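Local coordinates for protein arginyl-trna synthetase (PDB 1IQ0) that probably catalyses the ATP-dependent attachment of L-arginine to its cognate tRNA, as a monomeric class I aminoacyl-tRNA synthetase, at residues A[253-258]-A[308-313]; A[274-279]-A[368-373]; A[4-9]-A[66-71]. All coordinates share one frame; numbering follows the deposited sequence.

Contacts 1 and 2 belong to one apolar cluster in the catalytic region and interlock along the chain, their centres about 10 Å apart. Helix 301-312 meets helix 248-256 in contact 1, while contact 2 sets strand 274-277 against the end of helix 361-370. They touch directly where Leu256 meets Met276 and where Phe310 meets Leu368 and Ala371. Contact 1, the more buried, sets a phenylalanine ring against two leucines; contact 2, partly buried, adds a backbone carbonyl, Asp277 O, to a methionine-leucine touch. Contact 3, also partly buried, lies in the N-terminal domain, its centre about 46 Å from that of contact 2, and turns a ring edge to a helix backbone and an alanine methyl.

Contact 1. Residues A[253-258]-A[308-313]; sequences LALLEQ and FQFWKM
Two leucines of 253-258, Leu255 and Leu256, meet the ring of Phe310 in a helix-to-helix contact made of apolar packing. Leu255 CD2 lies 3.8 Å from Phe310 CE1. The branch gets there because CG is anti to the backbone N (chi1 178°), which extends the side chain toward helix 301-312. Leu256 adds a looser touch, its CD2 4.2 Å from Phe310 CZ. Both methyls approach the ring obliquely. Leu368 and Ala371 also pack on this ring, so it joins the two helices to helix 361-370.

Polar interactions stay within the segments or lead elsewhere. Gln309 NE2 makes a weak hydrogen bond to Met313 SD at 3.3 Å and another bond to Thr349 of strand 348-354. Lys312 forms a salt bridge with Glu108 of strand 104-108, tying helix 301-312 to the parallel strands of the Rossmann-type sheet of the class I catalytic domain, and Glu257 forms a salt bridge with Arg264.

With the backbones 10.2 Å apart between Leu255 CA and Phe310 CA, the helices meet through side-chain ends. Such a union depends on shape and exclusion of water, and fixes direction less strictly than hydrogen bonds would.

Contact 2. Residues A[274-279]-A[368-373]; sequences LVMDAS and LALAGY
Met276 and Leu370 join the central strand of a three-stranded antiparallel sheet to a helix that ends in a Schellman motif. Their side chains run alongside one another, pointing opposite ways, and Leu370 CD1 does the touching. It sits 3.5 Å from Met276 CG, tighter than usual carbon packing, and also approaches Met276 SD. The same methyl lies 3.6 Å from Asp277 O. Met276 reaches out to it with CG anti to the backbone N (chi1 -177°).

Around this pair, Met276 also packs on Leu256, on Ile306 of helix 301-312 and on Ala367, while Ala278 touches Ala366 on helix 361-370. Strand 274-277 is held by backbone bonds to both flanking strands, including Val275 with Phe263 and Met276 with Phe290. On the helix side, Gly372, with positive phi (93°), completes the Schellman motif: Gly372 N bonds to Ala369 O and Tyr373 N to Leu368 O.

At the end of the strand, Asp277 opens an Asx turn. Its OD2 accepts Ser279 N at 3.0 Å from above the carboxylate plane, and Ser279 OG, arriving from the same face on the syn side, at 2.7 Å.

Contact 3. Residues A[4-9]-A[66-71]; sequences RALEEA and EFVEEA
Phe67 points its ring at the helix of 4-9 and meets Ala5 and Leu6 with its far edge. Ala5 CB lies 4.1 Å from Phe67 CZ, near the plane of the ring, and Leu6 N approaches the same edge, 4.2 Å from Phe67 CZ. Neither sits over a ring face. The ring is placed there by a chi1 of 56°, which sets CG between the backbone N and the carbonyl carbon.

Leu6 makes the second part of the contact with one branch. Its CG is anti to the backbone N (chi1 -177°), and CD1 comes within 4.3 Å of Val68 CG2. The two residues are also nearest in backbone terms, with Leu6 CA 8.8 Å from Val68 CA. Leu6 thus bridges two neighbours: its backbone N lies at the aromatic edge and its CB 4.4 Å from Phe67 CZ, while CD1 reaches the valine methyl. The carbon-carbon approaches are loose apolar packing. The charged residues of the helix are turned elsewhere: Arg4 NE forms a salt bridge with Glu7 OE1 at 3.4 Å, while Glu7 OE2 accepts the backbone N of Val25.

The contact lies in the N-terminal domain and lays helix 3-15 against the start of strand 68-74 and the residue just before it; the strand is an outermost one of a four-stranded antiparallel sheet. Next to it, strand 77-82 pairs with the segment through a classic beta bulge, in which Glu69 and Glu70 both face Arg81; Glu70 also forms a salt bridge with that arginine. Phe67 packs on Leu82 as well as on Leu2, and Val68 on Phe80, so the helix, the edge strand and its hairpin partner share one apolar layer. The Arg4-Glu514 salt bridge links helix 3-15 onward to helix 512-522 of the anticodon-binding domain.

Contact 1. Residues A[253-258]-A[308-313]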
loop_
_atom_site.group_PDB
_atom_site.type_symbol
_atom_site.label_atom_id
_atom_site.label_comp_id
_atom_site.label_asym_id
_atom_site.label_seq_id
_atom_site.Cartn_x
_atom_site.Cartn_y
_atom_site.Cartn_z
ATOM N N LEU A 253 -1.804 18.158 25.132
ATOM C CA LEU A 253 -2.709 18.274 26.270
ATOM C C LEU A 253 -3.070 19.739 26.537
ATOM O O LEU A 253 -4.238 20.070 26.751
ATOM C CB LEU A 253 -2.060 17.651 27.510
ATOM C CG LEU A 253 -2.553 16.287 28.022
ATOM C CD1 LEU A 253 -3.231 15.504 26.935
ATOM C CD2 LEU A 253 -1.375 15.518 28.601
ATOM N N ALA A 254 -2.073 20.618 26.504
ATOM C CA ALA A 254 -2.311 22.038 26.747
ATOM C C ALA A 254 -3.186 22.632 25.655
ATOM O O ALA A 254 -4.045 23.463 25.926
ATOM C CB ALA A 254 -0.984 22.796 26.826
ATOM N N LEU A 255 -2.972 22.207 24.416
ATOM C CA LEU A 255 -3.768 22.722 23.311
ATOM C C LEU A 255 -5.216 22.238 23.437
ATOM O O LEU A 255 -6.154 23.013 23.253
ATOM C CB LEU A 255 -3.158 22.278 21.977
ATOM C CG LEU A 255 -3.885 22.678 20.689
ATOM C CD1 LEU A 255 -4.073 24.191 20.626
ATOM C CD2 LEU A 255 -3.077 22.185 19.495
ATOM N N LEU A 256 -5.402 20.969 23.787
ATOM C CA LEU A 256 -6.747 20.411 23.935
ATOM C C LEU A 256 -7.550 21.006 25.100
ATOM O O LEU A 256 -8.760 21.231 24.975
ATOM C CB LEU A 256 -6.665 18.891 24.090
ATOM C CG LEU A 256 -6.246 18.153 22.820
ATOM C CD1 LEU A 256 -5.974 16.682 23.108
ATOM C CD2 LEU A 256 -7.356 18.312 21.793
ATOM N N GLU A 257 -6.889 21.265 26.227
ATOM C CA GLU A 257 -7.586 21.828 27.383
ATOM C C GLU A 257 -8.147 23.222 27.113
ATOM O O GLU A 257 -8.886 23.762 27.930
ATOM C CB GLU A 257 -6.668 21.867 28.610
ATOM C CG GLU A 257 -6.208 20.495 29.068
ATOM C CD GLU A 257 -5.443 20.534 30.380
ATOM O OE1 GLU A 257 -6.073 20.806 31.426
ATOM O OE2 GLU A 257 -4.213 20.296 30.367
ATOM N N GLN A 258 -7.785 23.804 25.974
ATOM C CA GLN A 258 -8.293 25.121 25.596
ATOM C C GLN A 258 -9.732 24.973 25.125
ATOM O O GLN A 258 -10.494 25.941 25.095
ATOM C CB GLN A 258 -7.469 25.717 24.456
ATOM C CG GLN A 258 -6.154 26.340 24.875
ATOM C CD GLN A 258 -5.310 26.753 23.683
ATOM O OE1 GLN A 258 -5.817 27.319 22.704
ATOM N NE2 GLN A 258 -4.017 26.478 23.758
ATOM N N PHE A 308 1.033 12.755 18.673
ATOM C CA PHE A 308 1.806 12.338 17.511
ATOM C C PHE A 308 1.110 12.757 16.209
ATOM O O PHE A 308 1.755 13.238 15.281
ATOM C CB PHE A 308 2.010 10.816 17.564
ATOM C CG PHE A 308 3.029 10.292 16.582
ATOM C CD1 PHE A 308 4.149 11.043 16.246
ATOM C CD2 PHE A 308 2.899 9.008 16.049
ATOM C CE1 PHE A 308 5.128 10.521 15.391
ATOM C CE2 PHE A 308 3.871 8.481 15.199
ATOM C CZ PHE A 308 4.986 9.237 14.871
ATOM N N GLN A 309 -0.203 12.569 16.141
ATOM C CA GLN A 309 -0.967 12.965 14.958
ATOM C C GLN A 309 -0.810 14.471 14.735
ATOM O O GLN A 309 -0.677 14.925 13.604
ATOM C CB GLN A 309 -2.452 12.646 15.148
ATOM C CG GLN A 309 -3.341 12.985 13.954
ATOM C CD GLN A 309 -3.064 12.097 12.748
ATOM O OE1 GLN A 309 -2.819 10.900 12.892
ATOM N NE2 GLN A 309 -3.118 12.680 11.553
ATOM N N PHE A 310 -0.841 15.240 15.820
ATOM C CA PHE A 310 -0.695 16.689 15.732
ATOM C C PHE A 310 0.647 17.085 15.118
ATOM O O PHE A 310 0.718 18.015 14.312
ATOM C CB PHE A 310 -0.844 17.327 17.122
ATOM C CG PHE A 310 -2.278 17.539 17.554
ATOM C CD1 PHE A 310 -2.566 18.247 18.721
ATOM C CD2 PHE A 310 -3.339 17.045 16.798
ATOM C CE1 PHE A 310 -3.881 18.463 19.130
ATOM C CE2 PHE A 310 -4.663 17.256 17.201
ATOM C CZ PHE A 310 -4.934 17.968 18.371
ATOM N N TRP A 311 1.707 16.376 15.495
ATOM C CA TRP A 311 3.035 16.660 14.967
ATOM C C TRP A 311 3.089 16.316 13.484
ATOM O O TRP A 311 3.633 17.069 12.687
ATOM C CB TRP A 311 4.098 15.850 15.712
ATOM C CG TRP A 311 5.456 15.929 15.058
ATOM C CD1 TRP A 311 6.373 16.941 15.172
ATOM C CD2 TRP A 311 6.016 14.985 14.133
ATOM N NE1 TRP A 311 7.470 16.682 14.370
ATOM C CE2 TRP A 311 7.272 15.490 13.724
ATOM C CE3 TRP A 311 5.573 13.764 13.608
ATOM C CZ2 TRP A 311 8.091 14.815 12.814
ATOM C CZ3 TRP A 311 6.387 13.089 12.701
ATOM C CH2 TRP A 311 7.630 13.616 12.313
ATOM N N LYS A 312 2.520 15.171 13.121
ATOM C CA LYS A 312 2.508 14.730 11.727
ATOM C C LYS A 312 1.904 15.784 10.808
ATOM O O LYS A 312 2.381 15.983 9.688
ATOM C CB LYS A 312 1.707 13.432 11.579
ATOM C CG LYS A 312 2.369 12.189 12.170
ATOM C CD LYS A 312 1.532 10.946 11.864
ATOM C CE LYS A 312 2.224 9.657 12.301
ATOM N NZ LYS A 312 1.317 8.490 12.051
ATOM N N MET A 313 0.857 16.457 11.282
ATOM C CA MET A 313 0.193 17.474 10.476
ATOM C C MET A 313 0.679 18.904 10.736
ATOM O O MET A 313 0.048 19.862 10.303
ATOM C CB MET A 313 -1.333 17.368 10.654
ATOM C CG MET A 313 -1.896 16.032 10.118
ATOM S SD MET A 313 -3.657 15.755 10.405
ATOM C CE MET A 313 -4.188 15.097 8.754
#

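Contact 2. Residues A[274-279]-A[368-373]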
loop_
_atom_site.group_PDB
_atom_site.type_symbol
_atom_site.label_atom_id
_atom_site.label_comp_id
_atom_site.label_asym_id
_atom_site.label_seq_id
_atom_site.Cartn_x
_atom_site.Cartn_y
_atom_site.Cartn_z
ATOM N N LEU A 274 -8.936 13.745 33.054
ATOM C CA LEU A 274 -9.089 14.745 31.998
ATOM C C LEU A 274 -9.738 14.007 30.844
ATOM O O LEU A 274 -9.206 13.011 30.353
ATOM C CB LEU A 274 -7.740 15.317 31.551
ATOM C CG LEU A 274 -7.852 16.339 30.413
ATOM C CD1 LEU A 274 -8.628 17.551 30.908
ATOM C CD2 LEU A 274 -6.475 16.752 29.918
ATOM N N VAL A 275 -10.890 14.492 30.410
ATOM C CA VAL A 275 -11.607 13.831 29.340
ATOM C C VAL A 275 -11.935 14.752 28.174
ATOM O O VAL A 275 -12.007 15.975 28.323
ATOM C CB VAL A 275 -12.911 13.210 29.892
ATOM C CG1 VAL A 275 -13.810 14.301 30.441
ATOM C CG2 VAL A 275 -13.617 12.429 28.812
ATOM N N MET A 276 -12.124 14.144 27.008
ATOM C CA MET A 276 -12.469 14.864 25.790
ATOM C C MET A 276 -13.873 14.430 25.367
ATOM O O MET A 276 -14.118 13.242 25.137
ATOM C CB MET A 276 -11.486 14.524 24.665
ATOM C CG MET A 276 -11.741 15.293 23.377
ATOM S SD MET A 276 -10.753 14.711 21.988
ATOM C CE MET A 276 -9.146 15.323 22.446
ATOM N N ASP A 277 -14.791 15.385 25.277
ATOM C CA ASP A 277 -16.161 15.085 24.863
ATOM C C ASP A 277 -16.218 15.169 23.345
ATOM O O ASP A 277 -16.196 16.261 22.773
ATOM C CB ASP A 277 -17.135 16.094 25.487
ATOM C CG ASP A 277 -18.585 15.857 25.068
ATOM O OD1 ASP A 277 -19.431 16.725 25.365
ATOM O OD2 ASP A 277 -18.877 14.811 24.449
ATOM N N ALA A 278 -16.285 14.013 22.695
ATOM C CA ALA A 278 -16.327 13.952 21.237
ATOM C C ALA A 278 -17.733 14.064 20.637
ATOM O O ALA A 278 -17.879 14.060 19.413
ATOM C CB ALA A 278 -15.674 12.649 20.761
ATOM N N SER A 279 -18.760 14.172 21.476
ATOM C CA SER A 279 -20.131 14.247 20.963
ATOM C C SER A 279 -20.434 15.416 20.023
ATOM O O SER A 279 -21.196 15.264 19.070
ATOM C CB SER A 279 -21.146 14.238 22.117
ATOM O OG SER A 279 -21.068 15.412 22.907
ATOM N N LEU A 368 -8.756 16.397 16.202
ATOM C CA LEU A 368 -8.375 17.388 15.205
ATOM C C LEU A 368 -9.479 18.443 15.045
ATOM O O LEU A 368 -9.188 19.627 14.914
ATOM C CB LEU A 368 -8.083 16.712 13.859
ATOM C CG LEU A 368 -6.730 16.007 13.732
ATOM C CD1 LEU A 368 -6.751 15.075 12.533
ATOM C CD2 LEU A 368 -5.614 17.041 13.593
ATOM N N ALA A 369 -10.740 18.024 15.065
ATOM C CA ALA A 369 -11.846 18.978 14.925
ATOM C C ALA A 369 -11.950 19.907 16.142
ATOM O O ALA A 369 -12.009 21.131 15.999
ATOM C CB ALA A 369 -13.173 18.233 14.714
ATOM N N LEU A 370 -11.957 19.326 17.338
ATOM C CA LEU A 370 -12.053 20.112 18.566
ATOM C C LEU A 370 -10.902 21.101 18.718
ATOM O O LEU A 370 -11.060 22.169 19.316
ATOM C CB LEU A 370 -12.099 19.186 19.780
ATOM C CG LEU A 370 -13.374 18.347 19.863
ATOM C CD1 LEU A 370 -13.256 17.315 20.972
ATOM C CD2 LEU A 370 -14.564 19.272 20.101
ATOM N N ALA A 371 -9.745 20.745 18.177
ATOM C CA ALA A 371 -8.582 21.614 18.259
ATOM C C ALA A 371 -8.715 22.711 17.212
ATOM O O ALA A 371 -7.871 23.595 17.123
ATOM C CB ALA A 371 -7.305 20.808 18.022
ATOM N N GLY A 372 -9.772 22.638 16.408
ATOM C CA GLY A 372 -9.989 23.646 15.387
ATOM C C GLY A 372 -9.417 23.324 14.019
ATOM O O GLY A 372 -9.034 24.226 13.276
ATOM N N TYR A 373 -9.353 22.040 13.682
ATOM C CA TYR A 373 -8.839 21.612 12.383
ATOM C C TYR A 373 -9.788 20.607 11.758
ATOM O O TYR A 373 -9.419 19.462 11.506
ATOM C CB TYR A 373 -7.451 20.989 12.530
ATOM C CG TYR A 373 -6.426 21.939 13.091
ATOM C CD1 TYR A 373 -6.218 22.038 14.463
ATOM C CD2 TYR A 373 -5.681 22.765 12.246
ATOM C CE1 TYR A 373 -5.286 22.940 14.992
ATOM C CE2 TYR A 373 -4.752 23.671 12.760
ATOM C CZ TYR A 373 -4.559 23.752 14.132
ATOM O OH TYR A 373 -3.634 24.636 14.639
#

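Contact 3. Residues A[4-9]-A[66-71]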
loop_
_atom_site.group_PDB
_atom_site.type_symbol
_atom_site.label_atom_id
_atom_site.label_comp_id
_atom_site.label_asym_id
_atom_site.label_seq_id
_atom_site.Cartn_x
_atom_site.Cartn_y
_atom_site.Cartn_z
ATOM N N ARG A 4 -10.341 8.944 -18.238
ATOM C CA ARG A 4 -10.572 10.124 -17.412
ATOM C C ARG A 4 -10.956 11.307 -18.287
ATOM O O ARG A 4 -11.786 12.135 -17.898
ATOM C CB ARG A 4 -9.322 10.470 -16.589
ATOM C CG ARG A 4 -9.101 9.586 -15.357
ATOM C CD ARG A 4 -10.223 9.757 -14.339
ATOM N NE ARG A 4 -10.147 8.800 -13.233
ATOM C CZ ARG A 4 -9.356 8.922 -12.169
ATOM N NH1 ARG A 4 -8.552 9.968 -12.044
ATOM N NH2 ARG A 4 -9.377 7.994 -11.222
ATOM N N ALA A 5 -10.350 11.385 -19.468
ATOM C CA ALA A 5 -10.649 12.466 -20.398
ATOM C C ALA A 5 -12.119 12.350 -20.789
ATOM O O ALA A 5 -12.807 13.353 -20.991
ATOM C CB ALA A 5 -9.764 12.356 -21.630
ATOM N N LEU A 6 -12.601 11.115 -20.870
ATOM C CA LEU A 6 -13.987 10.868 -21.231
ATOM C C LEU A 6 -14.923 11.261 -20.084
ATOM O O LEU A 6 -15.992 11.820 -20.315
ATOM C CB LEU A 6 -14.178 9.397 -21.596
ATOM C CG LEU A 6 -15.565 8.956 -22.066
ATOM C CD1 LEU A 6 -16.108 9.909 -23.138
ATOM C CD2 LEU A 6 -15.461 7.530 -22.609
ATOM N N GLU A 7 -14.517 10.974 -18.852
ATOM C CA GLU A 7 -15.332 11.324 -17.698
ATOM C C GLU A 7 -15.358 12.841 -17.549
ATOM O O GLU A 7 -16.371 13.413 -17.160
ATOM C CB GLU A 7 -14.770 10.687 -16.423
ATOM C CG GLU A 7 -14.582 9.187 -16.532
ATOM C CD GLU A 7 -14.156 8.544 -15.227
ATOM O OE1 GLU A 7 -13.316 9.138 -14.516
ATOM O OE2 GLU A 7 -14.656 7.438 -14.925
ATOM N N GLU A 8 -14.242 13.489 -17.860
ATOM C CA GLU A 8 -14.167 14.941 -17.762
ATOM C C GLU A 8 -15.140 15.578 -18.747
ATOM O O GLU A 8 -15.880 16.495 -18.395
ATOM C CB GLU A 8 -12.746 15.427 -18.055
ATOM C CG GLU A 8 -12.599 16.943 -18.058
ATOM C CD GLU A 8 -13.132 17.588 -16.787
ATOM O OE1 GLU A 8 -12.677 17.209 -15.687
ATOM O OE2 GLU A 8 -14.004 18.477 -16.889
ATOM N N ALA A 9 -15.140 15.086 -19.982
ATOM C CA ALA A 9 -16.031 15.621 -21.000
ATOM C C ALA A 9 -17.492 15.392 -20.620
ATOM O O ALA A 9 -18.360 16.203 -20.946
ATOM C CB ALA A 9 -15.729 14.982 -22.347
ATOM N N GLU A 66 -12.341 13.497 -29.815
ATOM C CA GLU A 66 -11.943 12.962 -31.118
ATOM C C GLU A 66 -11.671 11.460 -31.144
ATOM O O GLU A 66 -11.667 10.853 -32.213
ATOM C CB GLU A 66 -10.719 13.725 -31.669
ATOM C CG GLU A 66 -9.414 13.579 -30.880
ATOM C CD GLU A 66 -8.735 12.231 -31.084
ATOM O OE1 GLU A 66 -8.649 11.772 -32.244
ATOM O OE2 GLU A 66 -8.274 11.634 -30.087
ATOM N N PHE A 67 -11.458 10.853 -29.979
ATOM C CA PHE A 67 -11.179 9.423 -29.935
ATOM C C PHE A 67 -12.429 8.558 -29.830
ATOM O O PHE A 67 -12.340 7.330 -29.861
ATOM C CB PHE A 67 -10.197 9.098 -28.794
ATOM C CG PHE A 67 -10.648 9.567 -27.434
ATOM C CD1 PHE A 67 -11.655 8.898 -26.747
ATOM C CD2 PHE A 67 -10.052 10.677 -26.835
ATOM C CE1 PHE A 67 -12.066 9.325 -25.478
ATOM C CE2 PHE A 67 -10.454 11.113 -25.569
ATOM C CZ PHE A 67 -11.465 10.432 -24.889
ATOM N N VAL A 68 -13.594 9.192 -29.719
ATOM C CA VAL A 68 -14.850 8.447 -29.630
ATOM C C VAL A 68 -15.541 8.361 -30.991
ATOM O O VAL A 68 -15.838 9.377 -31.625
ATOM C CB VAL A 68 -15.822 9.082 -28.610
ATOM C CG1 VAL A 68 -17.162 8.344 -28.632
ATOM C CG2 VAL A 68 -15.219 9.009 -27.210
ATOM N N GLU A 69 -15.788 7.133 -31.428
ATOM C CA GLU A 69 -16.427 6.869 -32.711
ATOM C C GLU A 69 -17.916 7.193 -32.672
ATOM O O GLU A 69 -18.433 7.878 -33.553
ATOM C CB GLU A 69 -16.239 5.393 -33.082
ATOM C CG GLU A 69 -16.832 4.969 -34.423
ATOM C CD GLU A 69 -15.874 5.171 -35.582
ATOM O OE1 GLU A 69 -15.681 6.325 -36.017
ATOM O OE2 GLU A 69 -15.303 4.163 -36.052
ATOM N N GLU A 70 -18.595 6.697 -31.643
ATOM C CA GLU A 70 -20.031 6.906 -31.501
ATOM C C GLU A 70 -20.510 6.650 -30.073
ATOM O O GLU A 70 -19.969 5.793 -29.363
ATOM C CB GLU A 70 -20.772 5.977 -32.468
ATOM C CG GLU A 70 -22.276 5.922 -32.282
ATOM C CD GLU A 70 -22.928 4.890 -33.187
ATOM O OE1 GLU A 70 -22.822 5.032 -34.422
ATOM O OE2 GLU A 70 -23.541 3.936 -32.665
ATOM N N ALA A 71 -21.518 7.413 -29.656
ATOM C CA ALA A 71 -22.105 7.276 -28.329
ATOM C C ALA A 71 -23.479 6.652 -28.528
ATOM O O ALA A 71 -24.259 7.114 -29.360
ATOM C CB ALA A 71 -22.235 8.641 -27.660
#